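Local atomic coordinates of myosin light chain 1 (Saccharomyces cerevisiae, PDB entry 1M45), a protein that serves as a calmodulin-like light chain, binding the IQ motifs of class II and class V myosins and of IQG1 during cytokinesis. Residues Gly19-Lys23 and Ala55-Leu60; Tyr35-Leu41 and Glu73-Thr78; Phe85-Gln90 and Tyr138-Ile142; Leu105-Leu109 and Val121-Leu125. All coordinates share one frame; numbering follows the deposited sequence.

In the fold
From the N terminus, strand 20-22 waits for strand 57-59, and their pairing in contact 1 closes the first long loop. Tyr-35 to Leu-41 lie inside that loop but find their partner, 73-78, beyond it, so contacts 1 and 2 cross along the chain and interlock the N-terminal EF-hand pair. Both are complete before helix 83-90 begins. Contact 3 then brings helix 138-146 back to helix 83-90, closing the C-terminal half, and contact 4 is nested inside its loop. Contacts 3 and 4 touch through Phe-89, Leu-105, Phe-141 and Leu-124, forming one core, whereas contacts 1 and 3 lie about 37 Å apart between centres.

Contact 1 (Gly19-Lys23 and Ala55-Leu60); sequences GAIAK and ASSLTL
With CG anti to the backbone N (chi1 -158°) and a single bend at chi3 (50°), Lys-23 swings its chain past Leu-58 and brings NZ back to the carbonyl of Ala-55. NZ reaches Ala-55 O at 3.1 Å, while Lys-23 CG lies 4.1 Å from Leu-58 CG, the two side chains running at a slant to each other. A lysine suits this margin: its methylenes cover a buried leucine and its ammonium ends on a carbonyl at the surface.

Between the strands, Ile-21 and Leu-58 form a hydrogen-bonded antiparallel pair. Ile-21 N donates to Leu-58 O at 2.9 Å, and Leu-58 N returns a bond of 2.8 Å to Ile-21 O. Beyond the strand, Lys-23 N adds a bond of 2.9 Å to Ser-56 O. The branched Ile-21 and Leu-58 share one face of the ribbon and enter the core, where both touch Ile-63. The small Ala-20 faces the other side, its CB 3.7 Å from Ser-57 OG. At the far end a water bridges Gly-19 O and Leu-60 N; Gly-19 has positive phi (72°), easily adopted without a side chain, and its N bonds to Asp-14, an inferred calcium ligand. Thr-59 caps the following helix. Such a short two-stranded ribbon joining two loops is the hallmark of paired EF-hands.

Contact 2 (Tyr35-Leu41 and Glu73-Thr78); sequences YNPTNQL and ELDATT
Asn-36 grips Thr-77 twice. Its backbone N donates to Thr-77 OG1 at 2.9 Å in a nearly straight bond (168°), and its ND2 donates to Thr-77 O at 3.1 Å. The carbonyl oxygen lies in the amide plane of Asn-36, but the amide nitrogen stands above the carbonyl plane of Thr-77. Beside this pair, the Tyr-35 ring is covered on one face by Leu-74, whose CB is 3.7 Å from the ring centroid in a CH-pi contact displaced toward the rim. Leu-41 CD2 and Thr-77 CG2 meet tip to tip at 3.9 Å, and the same leucine methyl packs on Leu-74 CD2 at 4.1 Å.

Thr-77 is positioned by Leu-74 O, which accepts from both its backbone N and its hydroxyl. With OG1 set between the backbone N and carbonyl carbon (chi1 73°), the hydroxyl donates at 2.7 Å from OG1 to Leu-74 O and still accepts from Asn-36. Threonine suits the place because its hydroxyl does both jobs while its methyl faces Leu-41. Within the other segment, Thr-38 OG1 accepts from Leu-41 N, an N-cap that fixes the start of helix 39-47. Farther out, Tyr-35 OH bonds to Arg-4 N, and Asn-36 OD1 accepts from a basic side chain of the bound peptide. The contact thus ties the linker between helices 26-32 and 39-47, which joins the two EF-hands of the N-terminal pair, to helix 71-75 and the residues after it, beside the IQ-peptide groove.

Contact 3 (Phe85-Gln90 and Tyr138-Ile142); sequences FVKAFQ and YKKFI
Phe-89 meets the second helix from its CB onward. That CB sits over the centre of the Tyr-138 ring, 3.5 Å from the centroid and only 9° off its normal. Next along, CG is close to both CB and CG of Tyr-138, and CD2 approaches Tyr-138 CB at 3.5 Å, this CB in turn lying over one face of the phenylalanine ring. Each CB thus covers the other's ring: the planes are nearly parallel, 14° apart, but slid so far that the rings barely overlap. Tyr-138 owes this pose to chi1 of 50°, which wedges its CG between backbone N and carbonyl carbon. The opposite flank of the Phe-89 ring, CD1 and CE1, runs against Ile-142 CD1, 3.6 Å from CE1. At the tip, CZ ends 3.9 Å from Phe-141 CE2, the two side chains crossing at about a right angle.

In an EF-hand pair the first and last helices of the lobe come together in this way, and here helices 83-90 and 138-146 do so with aromatic side chains filling the core; Phe-89 also touches Val-100 of the short strand 99-101. A long, flat phenylalanine suits a site with so many neighbours.

Ile-142 CD1 also reaches Phe-85 CB at 3.8 Å, and the Phe-85 ring meets an aromatic side chain of the bound peptide. Toward the surface, Tyr-138 OH bonds to Asp-93, an inferred calcium ligand, and a water links the hydroxyl to Gln-90 OE1. Beside them the bent end of the Lys-139 chain brings its NZ within 3.2 Å of Val-86 CG2, a close approach and not a bond.

Contact 4 (Leu105-Leu109 and Val121-Leu125); sequences LRYML and VDELL
Leu-109 and Leu-124 make the tight part of the contact: Leu-109 CD1 approaches Leu-124 CD2 to 3.5 Å, the side chains crossing at about a right angle. Next to them Leu-109 CB lies 3.9 Å from Val-121 CG2, and Leu-105 CD2 slides past Leu-125 CD2 at 3.8 Å. Branched aliphatic residues suit this largely buried side, since their methyls interlock without needing polar partners.

The outer side is polar and more open. Arg-106 starts with CG anti to its N (chi1 -176°) and bends at chi3, laying the guanidinium flat over Val-121, whose CG1 stands 3.5 Å above the plane. NH2 forms a salt bridge of 2.7 Å to Asp-122 OD1, bent at the hydrogen (137°), and NH1 pairs with Asp-118. Arginine fits here by offering a flat face to the valine and N-H groups to two carboxylates. Asp-122, an inferred calcium ligand, starts away from helix 102-111, and its carboxylate end comes back to meet the arginine.

Helices 102-111 and 118-125, joined by the linker between two EF-hands, close against the lobe's other helices: Leu-105 touches Phe-89 of helix 83-90, and Leu-124 touches Phe-141 and Val-145 of helix 138-146.

Contact 1 (Gly19-Lys23 and Ala55-Leu60)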
loop_
_atom_site.group_PDB
_atom_site.type_symbol
_atom_site.label_atom_id
_atom_site.label_comp_id
_atom_site.label_asym_id
_atom_site.label_seq_id
_atom_site.Cartn_x
_atom_site.Cartn_y
_atom_site.Cartn_z
ATOM N N GLY A 19 -24.320 0.656 -7.452
ATOM C CA GLY A 19 -24.040 2.087 -7.487
ATOM C C GLY A 19 -23.383 2.501 -6.168
ATOM O O GLY A 19 -23.298 3.697 -5.813
ATOM N N ALA A 20 -22.881 1.501 -5.448
ATOM C CA ALA A 20 -22.242 1.717 -4.164
ATOM C C ALA A 20 -21.305 0.556 -3.869
ATOM O O ALA A 20 -21.470 -0.539 -4.412
ATOM C CB ALA A 20 -23.334 1.783 -3.066
ATOM N N ILE A 21 -20.346 0.778 -2.978
ATOM C CA ILE A 21 -19.437 -0.285 -2.564
ATOM C C ILE A 21 -19.466 -0.472 -1.058
ATOM O O ILE A 21 -19.827 0.443 -0.303
ATOM C CB ILE A 21 -17.976 0.005 -3.025
ATOM C CG1 ILE A 21 -17.427 1.308 -2.416
ATOM C CG2 ILE A 21 -17.859 0.129 -4.548
ATOM C CD1 ILE A 21 -15.937 1.489 -2.585
ATOM N N ALA A 22 -19.007 -1.639 -0.638
ATOM C CA ALA A 22 -18.965 -1.973 0.775
ATOM C C ALA A 22 -18.178 -0.915 1.538
ATOM O O ALA A 22 -17.124 -0.498 1.086
ATOM C CB ALA A 22 -18.337 -3.335 0.962
ATOM N N LYS A 23 -18.689 -0.486 2.693
ATOM C CA LYS A 23 -17.979 0.485 3.518
ATOM C C LYS A 23 -16.598 -0.047 3.926
ATOM O O LYS A 23 -15.604 0.706 4.005
ATOM C CB LYS A 23 -18.837 0.813 4.749
ATOM C CG LYS A 23 -18.509 2.098 5.369
ATOM C CD LYS A 23 -19.651 2.586 6.269
ATOM C CE LYS A 23 -20.106 1.499 7.227
ATOM N NZ LYS A 23 -21.217 1.996 8.125
ATOM N N ALA A 55 -26.037 3.066 6.562
ATOM C CA ALA A 55 -25.853 2.111 5.459
ATOM C C ALA A 55 -24.522 1.357 5.526
ATOM O O ALA A 55 -23.539 1.849 6.088
ATOM C CB ALA A 55 -25.974 2.824 4.100
ATOM N N SER A 56 -24.516 0.159 4.950
ATOM C CA SER A 56 -23.331 -0.698 4.870
ATOM C C SER A 56 -22.470 -0.387 3.634
ATOM O O SER A 56 -21.466 -1.089 3.368
ATOM C CB SER A 56 -23.772 -2.156 4.802
ATOM O OG SER A 56 -24.453 -2.551 5.978
ATOM N N SER A 57 -22.855 0.638 2.874
ATOM C CA SER A 57 -22.169 0.947 1.630
ATOM C C SER A 57 -22.032 2.432 1.425
ATOM O O SER A 57 -22.691 3.214 2.100
ATOM C CB SER A 57 -22.894 0.317 0.444
ATOM O OG SER A 57 -24.232 0.786 0.400
ATOM N N LEU A 58 -21.157 2.814 0.495
ATOM C CA LEU A 58 -20.903 4.206 0.161
ATOM C C LEU A 58 -21.012 4.393 -1.346
ATOM O O LEU A 58 -20.523 3.560 -2.117
ATOM C CB LEU A 58 -19.480 4.631 0.612
ATOM C CG LEU A 58 -19.109 4.503 2.085
ATOM C CD1 LEU A 58 -17.606 4.697 2.295
ATOM C CD2 LEU A 58 -19.942 5.497 2.909
ATOM N N THR A 59 -21.649 5.484 -1.771
ATOM C CA THR A 59 -21.710 5.834 -3.186
ATOM C C THR A 59 -20.412 6.505 -3.615
ATOM O O THR A 59 -19.622 6.956 -2.762
ATOM C CB THR A 59 -22.890 6.793 -3.517
ATOM O OG1 THR A 59 -22.673 8.067 -2.899
ATOM C CG2 THR A 59 -24.204 6.275 -2.998
ATOM N N LEU A 60 -20.186 6.589 -4.928
ATOM C CA LEU A 60 -18.988 7.235 -5.432
ATOM C C LEU A 60 -18.989 8.691 -5.014
ATOM O O LEU A 60 -17.957 9.255 -4.641
ATOM C CB LEU A 60 -18.882 7.103 -6.955
ATOM C CG LEU A 60 -17.651 7.705 -7.611
ATOM C CD1 LEU A 60 -16.361 7.192 -6.958
ATOM C CD2 LEU A 60 -17.698 7.364 -9.075
HETATM O O HOH W 1 -21.919 5.616 -7.001
#

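Contact 2 (Tyr35-Leu41 and Glu73-Thr78)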
loop_
_atom_site.group_PDB
_atom_site.type_symbol
_atom_site.label_atom_id
_atom_site.label_comp_id
_atom_site.label_asym_id
_atom_site.label_seq_id
_atom_site.Cartn_x
_atom_site.Cartn_y
_atom_site.Cartn_z
ATOM N N TYR A 35 -3.751 6.449 -3.068
ATOM C CA TYR A 35 -3.360 6.792 -1.692
ATOM C C TYR A 35 -2.774 5.584 -0.945
ATOM O O TYR A 35 -2.875 4.431 -1.400
ATOM C CB TYR A 35 -4.554 7.385 -0.939
ATOM C CG TYR A 35 -5.124 8.600 -1.605
ATOM C CD1 TYR A 35 -6.420 8.587 -2.123
ATOM C CD2 TYR A 35 -4.393 9.786 -1.661
ATOM C CE1 TYR A 35 -6.971 9.738 -2.684
ATOM C CE2 TYR A 35 -4.931 10.928 -2.233
ATOM C CZ TYR A 35 -6.207 10.886 -2.739
ATOM O OH TYR A 35 -6.709 12.020 -3.295
ATOM N N ASN A 36 -2.147 5.832 0.205
ATOM C CA ASN A 36 -1.554 4.764 0.995
ATOM C C ASN A 36 -1.909 4.929 2.450
ATOM O O ASN A 36 -1.004 5.006 3.291
ATOM C CB ASN A 36 -0.032 4.722 0.804
ATOM C CG ASN A 36 0.346 4.631 -0.657
ATOM O OD1 ASN A 36 0.171 3.586 -1.285
ATOM N ND2 ASN A 36 0.916 5.705 -1.192
ATOM N N PRO A 37 -3.197 4.937 2.761
ATOM C CA PRO A 37 -3.630 5.167 4.149
ATOM C C PRO A 37 -3.354 4.010 5.094
ATOM O O PRO A 37 -3.297 2.846 4.673
ATOM C CB PRO A 37 -5.135 5.390 3.992
ATOM C CG PRO A 37 -5.500 4.460 2.867
ATOM C CD PRO A 37 -4.356 4.723 1.867
ATOM N N THR A 38 -3.139 4.333 6.374
ATOM C CA THR A 38 -3.121 3.302 7.397
ATOM C C THR A 38 -4.584 2.954 7.626
ATOM O O THR A 38 -5.491 3.768 7.333
ATOM C CB THR A 38 -2.563 3.811 8.741
ATOM O OG1 THR A 38 -3.351 4.942 9.148
ATOM C CG2 THR A 38 -1.132 4.309 8.579
ATOM N N ASN A 39 -4.832 1.757 8.162
ATOM C CA ASN A 39 -6.202 1.365 8.503
ATOM C C ASN A 39 -6.828 2.399 9.457
ATOM O O ASN A 39 -8.010 2.744 9.353
ATOM C CB ASN A 39 -6.229 -0.047 9.121
ATOM C CG ASN A 39 -5.766 -1.162 8.132
ATOM O OD1 ASN A 39 -5.631 -0.940 6.923
ATOM N ND2 ASN A 39 -5.528 -2.364 8.663
ATOM N N GLN A 40 -6.015 2.935 10.378
ATOM C CA GLN A 40 -6.514 3.958 11.291
ATOM C C GLN A 40 -7.078 5.202 10.614
ATOM O O GLN A 40 -8.158 5.696 10.983
ATOM C CB GLN A 40 -5.453 4.322 12.353
ATOM C CG GLN A 40 -5.938 5.291 13.401
ATOM C CD GLN A 40 -7.084 4.725 14.203
ATOM O OE1 GLN A 40 -6.992 3.617 14.740
ATOM N NE2 GLN A 40 -8.173 5.475 14.281
ATOM N N LEU A 41 -6.365 5.712 9.612
ATOM C CA LEU A 41 -6.833 6.874 8.886
ATOM C C LEU A 41 -8.177 6.602 8.210
ATOM O O LEU A 41 -9.050 7.453 8.200
ATOM C CB LEU A 41 -5.796 7.349 7.845
ATOM C CG LEU A 41 -6.275 8.493 6.940
ATOM C CD1 LEU A 41 -6.691 9.697 7.756
ATOM C CD2 LEU A 41 -5.154 8.903 5.973
ATOM N N GLU A 73 -4.737 15.116 4.198
ATOM C CA GLU A 73 -4.308 13.936 4.956
ATOM C C GLU A 73 -4.050 12.756 4.042
ATOM O O GLU A 73 -3.129 11.954 4.285
ATOM C CB GLU A 73 -5.351 13.565 5.999
ATOM C CG GLU A 73 -5.552 14.661 7.050
ATOM C CD GLU A 73 -6.556 15.747 6.661
ATOM O OE1 GLU A 73 -6.844 15.998 5.470
ATOM O OE2 GLU A 73 -7.053 16.408 7.593
ATOM N N LEU A 74 -4.846 12.657 2.983
ATOM C CA LEU A 74 -4.677 11.538 2.032
ATOM C C LEU A 74 -3.473 11.801 1.154
ATOM O O LEU A 74 -2.663 10.908 0.928
ATOM C CB LEU A 74 -5.953 11.318 1.180
ATOM C CG LEU A 74 -7.114 10.748 2.009
ATOM C CD1 LEU A 74 -8.416 10.897 1.218
ATOM C CD2 LEU A 74 -6.826 9.265 2.228
ATOM N N ASP A 75 -3.335 13.042 0.704
ATOM C CA ASP A 75 -2.183 13.403 -0.090
ATOM C C ASP A 75 -0.871 13.174 0.674
ATOM O O ASP A 75 0.114 12.799 0.067
ATOM C CB ASP A 75 -2.294 14.855 -0.532
ATOM C CG ASP A 75 -1.127 15.288 -1.307
ATOM O OD1 ASP A 75 -0.849 14.658 -2.349
ATOM O OD2 ASP A 75 -0.421 16.244 -0.936
ATOM N N ALA A 76 -0.879 13.401 1.989
ATOM C CA ALA A 76 0.287 13.162 2.861
ATOM C C ALA A 76 0.738 11.703 2.869
ATOM O O ALA A 76 1.895 11.429 3.203
ATOM C CB ALA A 76 -0.007 13.621 4.284
ATOM N N THR A 77 -0.144 10.773 2.474
ATOM C CA THR A 77 0.242 9.352 2.424
ATOM C C THR A 77 0.954 8.986 1.119
ATOM O O THR A 77 1.353 7.836 0.965
ATOM C CB THR A 77 -0.964 8.395 2.621
ATOM O OG1 THR A 77 -1.772 8.416 1.449
ATOM C CG2 THR A 77 -1.871 8.852 3.817
ATOM N N THR A 78 1.146 9.953 0.218
ATOM C CA THR A 78 1.802 9.669 -1.070
ATOM C C THR A 78 3.153 10.344 -1.206
ATOM O O THR A 78 3.690 10.438 -2.298
ATOM C CB THR A 78 0.933 10.076 -2.263
ATOM O OG1 THR A 78 0.843 11.506 -2.338
ATOM C CG2 THR A 78 -0.509 9.512 -2.114
#

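Contact 3 (Phe85-Gln90 and Tyr138-Ile142)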
loop_
_atom_site.group_PDB
_atom_site.type_symbol
_atom_site.label_atom_id
_atom_site.label_comp_id
_atom_site.label_asym_id
_atom_site.label_seq_id
_atom_site.Cartn_x
_atom_site.Cartn_y
_atom_site.Cartn_z
ATOM N N PHE A 85 13.515 4.619 3.550
ATOM C CA PHE A 85 13.559 3.161 3.834
ATOM C C PHE A 85 14.906 2.476 3.693
ATOM O O PHE A 85 15.042 1.305 4.062
ATOM C CB PHE A 85 12.560 2.459 2.929
ATOM C CG PHE A 85 11.198 3.048 3.007
ATOM C CD1 PHE A 85 10.622 3.638 1.886
ATOM C CD2 PHE A 85 10.507 3.091 4.224
ATOM C CE1 PHE A 85 9.356 4.230 1.963
ATOM C CE2 PHE A 85 9.268 3.712 4.292
ATOM C CZ PHE A 85 8.691 4.260 3.136
ATOM N N VAL A 86 15.889 3.195 3.138
ATOM C CA VAL A 86 17.213 2.625 2.937
ATOM C C VAL A 86 17.882 2.165 4.219
ATOM O O VAL A 86 18.396 1.055 4.271
ATOM C CB VAL A 86 18.134 3.621 2.171
ATOM C CG1 VAL A 86 19.588 3.140 2.107
ATOM C CG2 VAL A 86 17.594 3.827 0.788
ATOM N N LYS A 87 17.868 3.004 5.252
ATOM C CA LYS A 87 18.455 2.624 6.536
ATOM C C LYS A 87 17.840 1.352 7.117
ATOM O O LYS A 87 18.549 0.506 7.677
ATOM C CB LYS A 87 18.344 3.781 7.530
ATOM C CG LYS A 87 19.383 4.857 7.271
ATOM C CD LYS A 87 19.351 5.938 8.339
ATOM C CE LYS A 87 20.468 6.951 8.123
ATOM N NZ LYS A 87 20.346 7.706 6.828
ATOM N N ALA A 88 16.519 1.206 6.968
ATOM C CA ALA A 88 15.833 -0.009 7.434
ATOM C C ALA A 88 16.338 -1.273 6.721
ATOM O O ALA A 88 16.505 -2.339 7.354
ATOM C CB ALA A 88 14.287 0.112 7.303
ATOM N N PHE A 89 16.555 -1.168 5.407
ATOM C CA PHE A 89 17.086 -2.296 4.644
ATOM C C PHE A 89 18.574 -2.507 5.001
ATOM O O PHE A 89 19.059 -3.630 4.976
ATOM C CB PHE A 89 16.933 -2.075 3.138
ATOM C CG PHE A 89 15.571 -2.413 2.624
ATOM C CD1 PHE A 89 14.577 -1.448 2.538
ATOM C CD2 PHE A 89 15.259 -3.733 2.318
ATOM C CE1 PHE A 89 13.315 -1.780 2.069
ATOM C CE2 PHE A 89 13.995 -4.081 1.857
ATOM C CZ PHE A 89 13.018 -3.092 1.735
ATOM N N GLN A 90 19.284 -1.422 5.290
ATOM C CA GLN A 90 20.708 -1.553 5.580
ATOM C C GLN A 90 20.904 -2.406 6.822
ATOM O O GLN A 90 21.928 -3.045 6.982
ATOM C CB GLN A 90 21.401 -0.202 5.677
ATOM C CG GLN A 90 21.586 0.406 4.300
ATOM C CD GLN A 90 22.248 1.782 4.318
ATOM O OE1 GLN A 90 22.603 2.313 3.260
ATOM N NE2 GLN A 90 22.414 2.358 5.506
ATOM N N TYR A 138 17.326 -3.709 -3.145
ATOM C CA TYR A 138 16.248 -3.064 -2.384
ATOM C C TYR A 138 15.939 -1.650 -2.815
ATOM O O TYR A 138 14.794 -1.237 -2.740
ATOM C CB TYR A 138 16.436 -3.142 -0.893
ATOM C CG TYR A 138 17.760 -2.726 -0.308
ATOM C CD1 TYR A 138 18.061 -1.378 -0.110
ATOM C CD2 TYR A 138 18.650 -3.685 0.181
ATOM C CE1 TYR A 138 19.246 -0.992 0.513
ATOM C CE2 TYR A 138 19.835 -3.309 0.796
ATOM C CZ TYR A 138 20.128 -1.965 0.960
ATOM O OH TYR A 138 21.309 -1.615 1.563
ATOM N N LYS A 139 16.937 -0.921 -3.305
ATOM C CA LYS A 139 16.608 0.405 -3.845
ATOM C C LYS A 139 15.666 0.311 -5.043
ATOM O O LYS A 139 14.760 1.151 -5.180
ATOM C CB LYS A 139 17.868 1.169 -4.248
ATOM C CG LYS A 139 18.591 1.787 -3.070
ATOM C CD LYS A 139 19.748 2.650 -3.566
ATOM C CE LYS A 139 20.402 3.368 -2.437
ATOM N NZ LYS A 139 19.476 4.294 -1.766
ATOM N N LYS A 140 15.904 -0.664 -5.915
ATOM C CA LYS A 140 15.027 -0.866 -7.059
ATOM C C LYS A 140 13.646 -1.313 -6.598
ATOM O O LYS A 140 12.618 -0.866 -7.128
ATOM C CB LYS A 140 15.642 -1.864 -8.046
ATOM C CG LYS A 140 14.743 -2.140 -9.221
ATOM C CD LYS A 140 15.367 -3.160 -10.195
ATOM C CE LYS A 140 14.632 -3.136 -11.548
ATOM N NZ LYS A 140 13.169 -3.482 -11.445
ATOM N N PHE A 141 13.623 -2.176 -5.590
ATOM C CA PHE A 141 12.378 -2.638 -5.025
ATOM C C PHE A 141 11.592 -1.458 -4.467
ATOM O O PHE A 141 10.405 -1.312 -4.770
ATOM C CB PHE A 141 12.662 -3.687 -3.941
ATOM C CG PHE A 141 11.478 -3.989 -3.067
ATOM C CD1 PHE A 141 10.444 -4.794 -3.540
ATOM C CD2 PHE A 141 11.418 -3.488 -1.764
ATOM C CE1 PHE A 141 9.328 -5.078 -2.706
ATOM C CE2 PHE A 141 10.319 -3.745 -0.933
ATOM C CZ PHE A 141 9.272 -4.545 -1.406
ATOM N N ILE A 142 12.247 -0.626 -3.648
ATOM C CA ILE A 142 11.579 0.539 -3.065
ATOM C C ILE A 142 11.031 1.442 -4.163
ATOM O O ILE A 142 9.893 1.952 -4.064
ATOM C CB ILE A 142 12.517 1.306 -2.159
ATOM C CG1 ILE A 142 12.847 0.444 -0.927
ATOM C CG2 ILE A 142 11.859 2.598 -1.682
ATOM C CD1 ILE A 142 14.131 0.941 -0.185
HETATM O O HOH W 2 22.694 0.530 0.749
#

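Contact 4 (Leu105-Leu109 and Val121-Leu125)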
loop_
_atom_site.group_PDB
_atom_site.type_symbol
_atom_site.label_atom_id
_atom_site.label_comp_id
_atom_site.label_asym_id
_atom_site.label_seq_id
_atom_site.Cartn_x
_atom_site.Cartn_y
_atom_site.Cartn_z
ATOM N N LEU A 105 13.604 -10.302 3.463
ATOM C CA LEU A 105 12.566 -9.329 3.126
ATOM C C LEU A 105 11.250 -9.808 3.693
ATOM O O LEU A 105 10.462 -9.025 4.275
ATOM C CB LEU A 105 12.497 -9.084 1.620
ATOM C CG LEU A 105 11.365 -8.151 1.155
ATOM C CD1 LEU A 105 11.470 -6.811 1.881
ATOM C CD2 LEU A 105 11.501 -7.915 -0.392
ATOM N N ARG A 106 10.985 -11.103 3.519
ATOM C CA ARG A 106 9.757 -11.650 4.116
ATOM C C ARG A 106 9.748 -11.473 5.625
ATOM O O ARG A 106 8.695 -11.137 6.226
ATOM C CB ARG A 106 9.568 -13.110 3.727
ATOM C CG ARG A 106 8.270 -13.695 4.232
ATOM C CD ARG A 106 7.991 -15.069 3.635
ATOM N NE ARG A 106 7.712 -14.921 2.201
ATOM C CZ ARG A 106 6.500 -14.860 1.671
ATOM N NH1 ARG A 106 5.410 -14.926 2.428
ATOM N NH2 ARG A 106 6.368 -14.683 0.359
ATOM N N TYR A 107 10.899 -11.740 6.259
ATOM C CA TYR A 107 11.051 -11.534 7.681
ATOM C C TYR A 107 10.714 -10.109 8.101
ATOM O O TYR A 107 9.937 -9.897 9.040
ATOM C CB TYR A 107 12.461 -11.899 8.105
ATOM C CG TYR A 107 12.788 -11.583 9.563
ATOM C CD1 TYR A 107 12.580 -12.526 10.560
ATOM C CD2 TYR A 107 13.351 -10.366 9.915
ATOM C CE1 TYR A 107 12.913 -12.235 11.905
ATOM C CE2 TYR A 107 13.675 -10.063 11.242
ATOM C CZ TYR A 107 13.458 -11.000 12.200
ATOM O OH TYR A 107 13.794 -10.712 13.476
ATOM N N MET A 108 11.287 -9.140 7.393
ATOM C CA MET A 108 11.037 -7.733 7.676
ATOM C C MET A 108 9.552 -7.406 7.605
ATOM O O MET A 108 9.014 -6.757 8.493
ATOM C CB MET A 108 11.777 -6.828 6.684
ATOM C CG MET A 108 13.314 -6.867 6.753
ATOM S SD MET A 108 14.008 -5.891 5.377
ATOM C CE MET A 108 13.626 -4.233 5.903
ATOM N N LEU A 109 8.902 -7.844 6.532
ATOM C CA LEU A 109 7.529 -7.489 6.279
ATOM C C LEU A 109 6.464 -8.228 7.079
ATOM O O LEU A 109 5.434 -7.654 7.361
ATOM C CB LEU A 109 7.214 -7.613 4.785
ATOM C CG LEU A 109 8.129 -6.714 3.941
ATOM C CD1 LEU A 109 7.730 -6.894 2.509
ATOM C CD2 LEU A 109 7.961 -5.226 4.324
ATOM N N VAL A 121 2.686 -10.787 1.239
ATOM C CA VAL A 121 4.043 -10.790 0.752
ATOM C C VAL A 121 4.167 -11.618 -0.542
ATOM O O VAL A 121 4.894 -11.216 -1.447
ATOM C CB VAL A 121 5.041 -11.206 1.844
ATOM C CG1 VAL A 121 6.471 -11.232 1.266
ATOM C CG2 VAL A 121 4.963 -10.198 3.000
ATOM N N ASP A 122 3.445 -12.738 -0.624
ATOM C CA ASP A 122 3.425 -13.484 -1.901
ATOM C C ASP A 122 2.940 -12.575 -3.029
ATOM O O ASP A 122 3.546 -12.517 -4.099
ATOM C CB ASP A 122 2.493 -14.705 -1.875
ATOM C CG ASP A 122 2.918 -15.791 -0.904
ATOM O OD1 ASP A 122 4.094 -15.849 -0.525
ATOM O OD2 ASP A 122 2.085 -16.630 -0.468
ATOM N N GLU A 123 1.836 -11.851 -2.784
ATOM C CA GLU A 123 1.295 -10.986 -3.821
ATOM C C GLU A 123 2.280 -9.879 -4.196
ATOM O O GLU A 123 2.496 -9.598 -5.383
ATOM C CB GLU A 123 -0.080 -10.398 -3.431
ATOM C CG GLU A 123 -0.892 -9.892 -4.648
ATOM C CD GLU A 123 -2.346 -9.589 -4.299
ATOM O OE1 GLU A 123 -2.727 -9.825 -3.124
ATOM O OE2 GLU A 123 -3.121 -9.132 -5.167
ATOM N N LEU A 124 2.889 -9.270 -3.197
ATOM C CA LEU A 124 3.874 -8.236 -3.431
ATOM C C LEU A 124 5.036 -8.702 -4.315
ATOM O O LEU A 124 5.464 -7.970 -5.218
ATOM C CB LEU A 124 4.504 -7.790 -2.107
ATOM C CG LEU A 124 5.762 -6.928 -2.152
ATOM C CD1 LEU A 124 5.450 -5.529 -2.711
ATOM C CD2 LEU A 124 6.308 -6.806 -0.739
ATOM N N LEU A 125 5.546 -9.898 -4.022
ATOM C CA LEU A 125 6.770 -10.385 -4.694
ATOM C C LEU A 125 6.564 -10.997 -6.059
ATOM O O LEU A 125 7.544 -11.289 -6.772
ATOM C CB LEU A 125 7.498 -11.381 -3.803
ATOM C CG LEU A 125 8.003 -10.801 -2.494
ATOM C CD1 LEU A 125 8.671 -11.885 -1.652
ATOM C CD2 LEU A 125 8.986 -9.609 -2.751
#